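Local coordinates for putative lipoprotein YcdA (Bacillus subtilis subsp. subtilis str. 168, PDB 4R4G) that is a predicted membrane-anchored lipoprotein of unknown function that joins an N-terminal Ig-like domain to a C-terminal domain of helices and a mixed sheet, at residues A[154-162]-A[213-222]; A[227-235]-A[300-308]. One frame throughout, in Å; residues are numbered along the deposited sequence.

Contact 1 (A[154-162]-A[213-222])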
loop_
_atom_site.group_PDB
_atom_site.type_symbol
_atom_site.label_atom_id
_atom_site.label_comp_id
_atom_site.label_asym_id
_atom_site.label_seq_id
_atom_site.Cartn_x
_atom_site.Cartn_y
_atom_site.Cartn_z
ATOM N N VAL A 154 -9.288 -7.857 -2.934
ATOM C CA VAL A 154 -10.637 -7.277 -2.997
ATOM C C VAL A 154 -11.393 -7.889 -4.195
ATOM O O VAL A 154 -12.537 -8.330 -4.040
ATOM C CB VAL A 154 -10.596 -5.717 -3.024
ATOM C CG1 VAL A 154 -11.963 -5.118 -3.353
ATOM C CG2 VAL A 154 -10.111 -5.176 -1.692
ATOM N N ASP A 155 -10.725 -7.987 -5.345
ATOM C CA ASP A 155 -11.305 -8.558 -6.559
ATOM C C ASP A 155 -11.835 -9.983 -6.335
ATOM O O ASP A 155 -13.024 -10.241 -6.566
ATOM C CB ASP A 155 -10.260 -8.557 -7.688
ATOM C CG ASP A 155 -10.189 -7.299 -8.532
ATOM O OD1 ASP A 155 -10.765 -6.265 -8.120
ATOM O OD2 ASP A 155 -9.582 -7.354 -9.612
ATOM N N VAL A 156 -10.968 -10.889 -5.835
ATOM C CA VAL A 156 -11.325 -12.294 -5.633
ATOM C C VAL A 156 -12.271 -12.496 -4.446
ATOM O O VAL A 156 -13.205 -13.287 -4.581
ATOM C CB VAL A 156 -10.098 -13.241 -5.538
ATOM C CG1 VAL A 156 -9.216 -13.115 -6.772
ATOM C CG2 VAL A 156 -9.286 -13.013 -4.271
ATOM N N LEU A 157 -12.042 -11.816 -3.306
ATOM C CA LEU A 157 -12.848 -12.003 -2.104
ATOM C C LEU A 157 -14.126 -11.243 -2.072
ATOM O O LEU A 157 -15.129 -11.804 -1.648
ATOM C CB LEU A 157 -12.095 -11.601 -0.839
ATOM C CG LEU A 157 -10.845 -12.344 -0.445
ATOM C CD1 LEU A 157 -10.280 -11.724 0.789
ATOM C CD2 LEU A 157 -11.117 -13.813 -0.226
ATOM N N LEU A 158 -14.088 -9.938 -2.361
ATOM C CA LEU A 158 -15.269 -9.096 -2.203
ATOM C C LEU A 158 -16.079 -8.942 -3.471
ATOM O O LEU A 158 -17.305 -8.897 -3.393
ATOM C CB LEU A 158 -14.843 -7.719 -1.673
ATOM C CG LEU A 158 -14.336 -7.738 -0.230
ATOM C CD1 LEU A 158 -13.455 -6.613 0.033
ATOM C CD2 LEU A 158 -15.475 -7.737 0.763
ATOM N N PHE A 159 -15.420 -8.863 -4.625
ATOM C CA PHE A 159 -16.117 -8.651 -5.885
ATOM C C PHE A 159 -16.459 -9.936 -6.605
ATOM O O PHE A 159 -17.222 -9.896 -7.567
ATOM C CB PHE A 159 -15.278 -7.753 -6.810
ATOM C CG PHE A 159 -15.048 -6.335 -6.330
ATOM C CD1 PHE A 159 -15.801 -5.799 -5.292
ATOM C CD2 PHE A 159 -14.075 -5.537 -6.917
ATOM C CE1 PHE A 159 -15.592 -4.490 -4.863
ATOM C CE2 PHE A 159 -13.855 -4.237 -6.474
ATOM C CZ PHE A 159 -14.616 -3.722 -5.451
ATOM N N GLY A 160 -15.894 -11.056 -6.167
ATOM C CA GLY A 160 -16.087 -12.349 -6.819
ATOM C C GLY A 160 -15.475 -12.386 -8.212
ATOM O O GLY A 160 -15.708 -13.323 -8.969
ATOM N N LYS A 161 -14.685 -11.364 -8.560
ATOM C CA LYS A 161 -14.032 -11.203 -9.848
ATOM C C LYS A 161 -12.905 -12.220 -10.013
ATOM O O LYS A 161 -12.322 -12.680 -9.027
ATOM C CB LYS A 161 -13.479 -9.762 -9.959
ATOM C CG LYS A 161 -13.396 -9.195 -11.377
ATOM C CD LYS A 161 -13.011 -7.706 -11.371
ATOM C CE LYS A 161 -12.504 -7.212 -12.713
ATOM N NZ LYS A 161 -11.725 -5.943 -12.595
ATOM N N ASP A 162 -12.631 -12.588 -11.271
ATOM C CA ASP A 162 -11.514 -13.444 -11.649
ATOM C C ASP A 162 -10.240 -12.582 -11.674
ATOM O O ASP A 162 -10.332 -11.350 -11.804
ATOM C CB ASP A 162 -11.774 -14.106 -13.014
ATOM C CG ASP A 162 -12.371 -15.497 -12.923
ATOM O OD1 ASP A 162 -11.963 -16.262 -12.008
ATOM O OD2 ASP A 162 -13.208 -15.850 -13.805
ATOM N N LYS A 213 -21.543 -10.026 -3.516
ATOM C CA LYS A 213 -20.329 -9.884 -4.332
ATOM C C LYS A 213 -20.607 -9.268 -5.706
ATOM O O LYS A 213 -19.819 -8.449 -6.162
ATOM C CB LYS A 213 -19.612 -11.230 -4.515
ATOM C CG LYS A 213 -18.957 -11.755 -3.251
ATOM C CD LYS A 213 -17.990 -12.850 -3.568
ATOM C CE LYS A 213 -17.567 -13.544 -2.307
ATOM N NZ LYS A 213 -16.317 -14.324 -2.521
ATOM N N GLU A 214 -21.716 -9.628 -6.352
ATOM C CA GLU A 214 -22.024 -9.066 -7.663
ATOM C C GLU A 214 -22.370 -7.590 -7.514
ATOM O O GLU A 214 -21.913 -6.780 -8.325
ATOM C CB GLU A 214 -23.128 -9.838 -8.385
ATOM C CG GLU A 214 -22.987 -9.734 -9.899
ATOM C CD GLU A 214 -24.284 -9.530 -10.667
ATOM O OE1 GLU A 214 -25.143 -10.448 -10.667
ATOM O OE2 GLU A 214 -24.423 -8.457 -11.301
ATOM N N GLY A 215 -23.092 -7.258 -6.437
ATOM C CA GLY A 215 -23.467 -5.892 -6.096
ATOM C C GLY A 215 -22.252 -5.027 -5.824
ATOM O O GLY A 215 -22.124 -3.944 -6.397
ATOM N N LEU A 216 -21.321 -5.520 -4.987
ATOM C CA LEU A 216 -20.110 -4.783 -4.647
ATOM C C LEU A 216 -19.222 -4.601 -5.856
ATOM O O LEU A 216 -18.677 -3.518 -6.023
ATOM C CB LEU A 216 -19.331 -5.446 -3.504
ATOM C CG LEU A 216 -20.053 -5.606 -2.150
ATOM C CD1 LEU A 216 -19.160 -6.296 -1.145
ATOM C CD2 LEU A 216 -20.490 -4.273 -1.564
ATOM N N SER A 217 -19.116 -5.608 -6.732
ATOM C CA SER A 217 -18.269 -5.537 -7.935
ATOM C C SER A 217 -18.657 -4.385 -8.846
ATOM O O SER A 217 -17.791 -3.811 -9.498
ATOM C CB SER A 217 -18.311 -6.848 -8.722
ATOM O OG SER A 217 -19.448 -6.935 -9.565
ATOM N N LYS A 218 -19.945 -4.044 -8.870
ATOM C CA LYS A 218 -20.527 -3.020 -9.738
ATOM C C LYS A 218 -20.825 -1.681 -9.042
ATOM O O LYS A 218 -20.588 -0.633 -9.627
ATOM C CB LYS A 218 -21.837 -3.562 -10.336
ATOM C CG LYS A 218 -21.614 -4.561 -11.464
ATOM C CD LYS A 218 -22.802 -5.497 -11.695
ATOM C CE LYS A 218 -23.866 -4.971 -12.641
ATOM N NZ LYS A 218 -25.037 -5.895 -12.715
ATOM N N ASN A 219 -21.403 -1.717 -7.840
ATOM C CA ASN A 219 -21.900 -0.533 -7.144
ATOM C C ASN A 219 -21.017 -0.070 -5.977
ATOM O O ASN A 219 -21.469 0.711 -5.142
ATOM C CB ASN A 219 -23.330 -0.803 -6.656
ATOM C CG ASN A 219 -24.192 -1.518 -7.676
ATOM O OD1 ASN A 219 -24.107 -1.247 -8.888
ATOM N ND2 ASN A 219 -25.021 -2.472 -7.202
ATOM N N SER A 220 -19.767 -0.526 -5.918
ATOM C CA SER A 220 -18.832 -0.092 -4.880
ATOM C C SER A 220 -17.479 0.042 -5.513
ATOM O O SER A 220 -17.197 -0.579 -6.557
ATOM C CB SER A 220 -18.824 -1.027 -3.675
ATOM O OG SER A 220 -17.829 -2.025 -3.805
ATOM N N SER A 221 -16.651 0.890 -4.907
ATOM C CA SER A 221 -15.323 1.166 -5.432
ATOM C C SER A 221 -14.260 1.174 -4.356
ATOM O O SER A 221 -14.532 1.506 -3.201
ATOM C CB SER A 221 -15.323 2.513 -6.140
ATOM O OG SER A 221 -14.159 2.645 -6.936
ATOM N N ILE A 222 -13.039 0.821 -4.756
ATOM C CA ILE A 222 -11.853 0.877 -3.920
ATOM C C ILE A 222 -10.727 1.580 -4.688
ATOM O O ILE A 222 -10.414 1.231 -5.829
ATOM C CB ILE A 222 -11.404 -0.493 -3.360
ATOM C CG1 ILE A 222 -10.098 -0.332 -2.552
ATOM C CG2 ILE A 222 -11.257 -1.557 -4.472
ATOM C CD1 ILE A 222 -9.710 -1.458 -1.602
#
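Phe-159 lies against the C-terminal part of helix 203-219, its ring set against the backbone from Leu-216 to Ser-217. Its CG stands beside its own backbone N, anti to the carbonyl carbon (chi1 -65°), and this carries the ring across to the other segment. Phe-159 CE1 comes 3.4 Å from Leu-216 O. Behind the ring, Phe-159 CB rests 3.7 Å from Ser-217 CB. Ser-220 OG donates to the Leu-216 carbonyl oxygen at 2.8 Å, and the same hydroxyl borders the ring at CE1. Val-154 packs CG1 on one face of the ring, offset toward the rim. Its two methyls divide their work on Ile-222: Val-154 CG1 faces Ile-222 CG2, and Val-154 CG2 lies 3.7 Å from Ile-222 CD1, as the two branched side chains cross obliquely.

Lys-213, a turn earlier in the helix, runs out extended beyond CG, following the chain as it leaves helix 145-157. Its methylenes pass the carbonyl oxygens of Leu-158 and Leu-157, and NZ ends 2.9 Å from Leu-157 O in a weak hydrogen bond; Asn-182 OD1 is its stronger partner. This buried ammonium thus ties the chain near the helix end to helix 174-192. Gly-160, with positive phi (66°), turns the chain away beside the lysine's CD. Phe-323 touches Val-154, Leu-158 and Ser-220 from the C-terminal part of the chain. The arrangement is a largely buried packing of two helix C-terminal regions and the start of strand 221-230 within the DUF5105 region, a family of the NTF2 clan.

Contact 2 (A[227-235]-A[300-308]); sequences TSISKDEAI and KKNDIDQWQ
Trp-307 points the six-membered end of its indole at the strand that starts at Glu-233. CZ3 and CH2 reach the methyl of Ala-234, with CZ3 3.6 Å from Ala-234 CB, and Glu-233 CA sits at the ring edge, in its plane. One face of the indole carries Lys-301 CB, offset toward the rim, and Ile-229 CG2 approaches CH2 obliquely at 4.2 Å. With chi1 at -173° the Lys-301 chain runs off opposite its backbone N, then bends at chi3, which brings NZ to a salt bridge with Asp-305 OD2 at 3.6 Å inside its own hairpin.

Glu-233 and Lys-300 form a non-hydrogen-bonded antiparallel pair, and their side chains lie side by side, pointing the same way. Glu-233 OE1 approaches the lysine's CE at 3.5 Å, but NZ is 4.5 Å away, beyond a salt bridge, so the charges probably attract only loosely. At the turn, Lys-301 N gives a nearly straight hydrogen bond of 2.8 Å to Asp-232 O.

Ser-146 and Ala-149 of helix 145-157 touch the tryptophan, placing it between helix and sheet. Here a type II' beta hairpin, turning from Ser-230 to Glu-233, is joined edge to edge with the 300-308 hairpin, forming the antiparallel part of the C-terminal domain's mixed sheet, strands 221-230, 233-244, 293-301 and 307-308.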
loop_
_atom_site.group_PDB
_atom_site.type_symbol
_atom_site.label_atom_id
_atom_site.label_comp_id
_atom_site.label_asym_id
_atom_site.label_seq_id
_atom_site.Cartn_x
_atom_site.Cartn_y
_atom_site.Cartn_z
ATOM N N THR A 227 1.082 3.886 1.038
ATOM C CA THR A 227 1.498 5.152 1.619
ATOM C C THR A 227 2.904 5.059 2.264
ATOM O O THR A 227 3.620 6.067 2.301
ATOM C CB THR A 227 0.426 5.665 2.572
ATOM O OG1 THR A 227 0.105 4.674 3.556
ATOM C CG2 THR A 227 -0.829 6.078 1.837
ATOM N N SER A 228 3.318 3.863 2.728
ATOM C CA SER A 228 4.643 3.648 3.329
ATOM C C SER A 228 5.073 2.206 3.243
ATOM O O SER A 228 4.245 1.312 3.344
ATOM C CB SER A 228 4.665 4.083 4.791
ATOM O OG SER A 228 3.580 3.550 5.529
ATOM N N ILE A 229 6.361 1.983 3.021
ATOM C CA ILE A 229 7.000 0.668 2.996
ATOM C C ILE A 229 8.117 0.716 4.010
ATOM O O ILE A 229 8.863 1.708 4.071
ATOM C CB ILE A 229 7.518 0.204 1.606
ATOM C CG1 ILE A 229 6.425 0.286 0.536
ATOM C CG2 ILE A 229 8.159 -1.213 1.684
ATOM C CD1 ILE A 229 6.925 0.609 -0.783
ATOM N N SER A 230 8.214 -0.345 4.821
ATOM C CA SER A 230 9.209 -0.472 5.865
ATOM C C SER A 230 9.575 -1.932 6.020
ATOM O O SER A 230 8.902 -2.722 6.694
ATOM C CB SER A 230 8.726 0.147 7.178
ATOM O OG SER A 230 8.579 1.560 7.097
ATOM N N LYS A 231 10.666 -2.271 5.334
ATOM C CA LYS A 231 11.322 -3.566 5.284
ATOM C C LYS A 231 10.386 -4.561 4.613
ATOM O O LYS A 231 10.087 -4.359 3.436
ATOM C CB LYS A 231 11.842 -4.008 6.677
ATOM C CG LYS A 231 12.952 -3.090 7.214
ATOM C CD LYS A 231 13.354 -3.427 8.639
ATOM C CE LYS A 231 14.531 -2.607 9.118
ATOM N NZ LYS A 231 15.168 -3.221 10.316
ATOM N N ASP A 232 9.897 -5.581 5.331
ATOM C CA ASP A 232 9.033 -6.612 4.758
ATOM C C ASP A 232 7.521 -6.318 4.919
ATOM O O ASP A 232 6.699 -7.212 4.677
ATOM C CB ASP A 232 9.389 -7.988 5.350
ATOM C CG ASP A 232 10.404 -8.762 4.518
ATOM O OD1 ASP A 232 11.367 -8.130 4.009
ATOM O OD2 ASP A 232 10.237 -9.997 4.370
ATOM N N GLU A 233 7.147 -5.074 5.269
ATOM C CA GLU A 233 5.732 -4.765 5.416
ATOM C C GLU A 233 5.385 -3.334 4.995
ATOM O O GLU A 233 6.097 -2.382 5.344
ATOM C CB GLU A 233 5.191 -5.094 6.832
ATOM C CG GLU A 233 5.800 -4.400 8.045
ATOM C CD GLU A 233 5.215 -4.832 9.387
ATOM O OE1 GLU A 233 5.053 -6.055 9.618
ATOM O OE2 GLU A 233 4.929 -3.935 10.214
ATOM N N ALA A 234 4.265 -3.204 4.228
ATOM C CA ALA A 234 3.745 -1.931 3.709
ATOM C C ALA A 234 2.419 -1.540 4.321
ATOM O O ALA A 234 1.724 -2.384 4.887
ATOM C CB ALA A 234 3.576 -2.010 2.202
ATOM N N ILE A 235 2.055 -0.253 4.165
ATOM C CA ILE A 235 0.770 0.313 4.575
ATOM C C ILE A 235 0.049 0.785 3.321
ATOM O O ILE A 235 0.533 1.678 2.618
ATOM C CB ILE A 235 0.848 1.431 5.665
ATOM C CG1 ILE A 235 1.461 0.900 6.976
ATOM C CG2 ILE A 235 -0.537 2.097 5.910
ATOM C CD1 ILE A 235 0.743 -0.330 7.634
ATOM N N LYS A 300 2.214 -7.776 3.866
ATOM C CA LYS A 300 3.493 -8.367 4.234
ATOM C C LYS A 300 4.106 -9.052 3.024
ATOM O O LYS A 300 3.460 -9.895 2.401
ATOM C CB LYS A 300 3.308 -9.343 5.418
ATOM C CG LYS A 300 3.360 -8.643 6.787
ATOM C CD LYS A 300 2.725 -9.448 7.941
ATOM C CE LYS A 300 3.131 -8.911 9.304
ATOM N NZ LYS A 300 2.321 -9.492 10.414
ATOM N N LYS A 301 5.357 -8.674 2.688
ATOM C CA LYS A 301 6.114 -9.201 1.544
ATOM C C LYS A 301 6.885 -10.478 1.902
ATOM O O LYS A 301 7.424 -10.588 3.005
ATOM C CB LYS A 301 7.092 -8.127 1.025
ATOM C CG LYS A 301 7.831 -8.477 -0.270
ATOM C CD LYS A 301 8.775 -7.367 -0.716
ATOM C CE LYS A 301 10.173 -7.441 -0.128
ATOM N NZ LYS A 301 11.029 -6.305 -0.590
ATOM N N ASN A 302 6.961 -11.426 0.954
ATOM C CA ASN A 302 7.711 -12.663 1.123
ATOM C C ASN A 302 9.106 -12.515 0.446
ATOM O O ASN A 302 9.558 -11.384 0.226
ATOM C CB ASN A 302 6.907 -13.867 0.601
ATOM C CG ASN A 302 6.808 -14.057 -0.898
ATOM O OD1 ASN A 302 7.157 -13.196 -1.714
ATOM N ND2 ASN A 302 6.369 -15.236 -1.293
ATOM N N ASP A 303 9.790 -13.648 0.149
ATOM C CA ASP A 303 11.119 -13.653 -0.481
ATOM C C ASP A 303 11.029 -13.324 -1.976
ATOM O O ASP A 303 11.850 -12.556 -2.482
ATOM C CB ASP A 303 11.834 -15.015 -0.303
ATOM C CG ASP A 303 11.667 -15.672 1.054
ATOM O OD1 ASP A 303 10.567 -16.254 1.310
ATOM O OD2 ASP A 303 12.639 -15.644 1.845
ATOM N N ILE A 304 10.029 -13.916 -2.669
ATOM C CA ILE A 304 9.747 -13.811 -4.107
ATOM C C ILE A 304 8.917 -12.519 -4.429
ATOM O O ILE A 304 8.385 -12.388 -5.532
ATOM C CB ILE A 304 9.070 -15.163 -4.537
ATOM C CG1 ILE A 304 10.117 -16.308 -4.693
ATOM C CG2 ILE A 304 8.089 -15.100 -5.724
ATOM C CD1 ILE A 304 11.270 -16.148 -5.785
ATOM N N ASP A 305 8.928 -11.528 -3.500
ATOM C CA ASP A 305 8.268 -10.214 -3.568
ATOM C C ASP A 305 6.781 -10.339 -3.967
ATOM O O ASP A 305 6.346 -9.964 -5.066
ATOM C CB ASP A 305 9.035 -9.221 -4.460
ATOM C CG ASP A 305 10.193 -8.529 -3.749
ATOM O OD1 ASP A 305 10.919 -9.211 -2.973
ATOM O OD2 ASP A 305 10.384 -7.314 -3.969
ATOM N N GLN A 306 6.028 -10.923 -3.037
ATOM C CA GLN A 306 4.600 -11.149 -3.106
ATOM C C GLN A 306 3.992 -10.565 -1.864
ATOM O O GLN A 306 4.503 -10.797 -0.769
ATOM C CB GLN A 306 4.295 -12.635 -3.220
ATOM C CG GLN A 306 4.694 -13.244 -4.540
ATOM C CD GLN A 306 4.452 -14.721 -4.523
ATOM O OE1 GLN A 306 4.742 -15.415 -3.547
ATOM N NE2 GLN A 306 3.896 -15.245 -5.598
ATOM N N TRP A 307 2.938 -9.779 -2.014
ATOM C CA TRP A 307 2.324 -9.145 -0.864
ATOM C C TRP A 307 1.062 -9.881 -0.426
ATOM O O TRP A 307 0.273 -10.333 -1.255
ATOM C CB TRP A 307 2.048 -7.682 -1.162
ATOM C CG TRP A 307 3.303 -6.889 -1.347
ATOM C CD1 TRP A 307 3.988 -6.695 -2.511
ATOM C CD2 TRP A 307 4.051 -6.230 -0.324
ATOM N NE1 TRP A 307 5.101 -5.921 -2.281
ATOM C CE2 TRP A 307 5.167 -5.620 -0.944
ATOM C CE3 TRP A 307 3.888 -6.086 1.065
ATOM C CZ2 TRP A 307 6.083 -4.841 -0.233
ATOM C CZ3 TRP A 307 4.813 -5.334 1.775
ATOM C CH2 TRP A 307 5.883 -4.707 1.127
ATOM N N GLN A 308 0.909 -10.026 0.897
ATOM C CA GLN A 308 -0.181 -10.757 1.518
ATOM C C GLN A 308 -0.929 -9.948 2.570
ATOM O O GLN A 308 -0.349 -9.113 3.266
ATOM C CB GLN A 308 0.362 -12.032 2.174
ATOM C CG GLN A 308 0.342 -13.257 1.277
ATOM C CD GLN A 308 0.828 -14.485 2.000
ATOM O OE1 GLN A 308 2.001 -14.581 2.403
ATOM N NE2 GLN A 308 -0.056 -15.458 2.164
#

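How the contacts relate
Within the C-terminal domain the two contacts follow one another in series. After helix 145-157 the chain makes a largely helical excursion, with 50 residues separating the segments 154-162 and 213-222, and returns on helix 203-219, where contact 1 closes the loop. It then enters strand 221-230, which starts in contact 1 and ends in contact 2. After the hairpin turn, strand 233-244 leads into further helices before strand 293-301 comes back alongside it and contact 2 closes. The loops neither nest nor cross. The centres of the two contacts lie about 24 Å apart and their nearest atoms about 10 Å: contact 1 joins helix ends to the sheet, whereas contact 2 joins hairpins within that sheet.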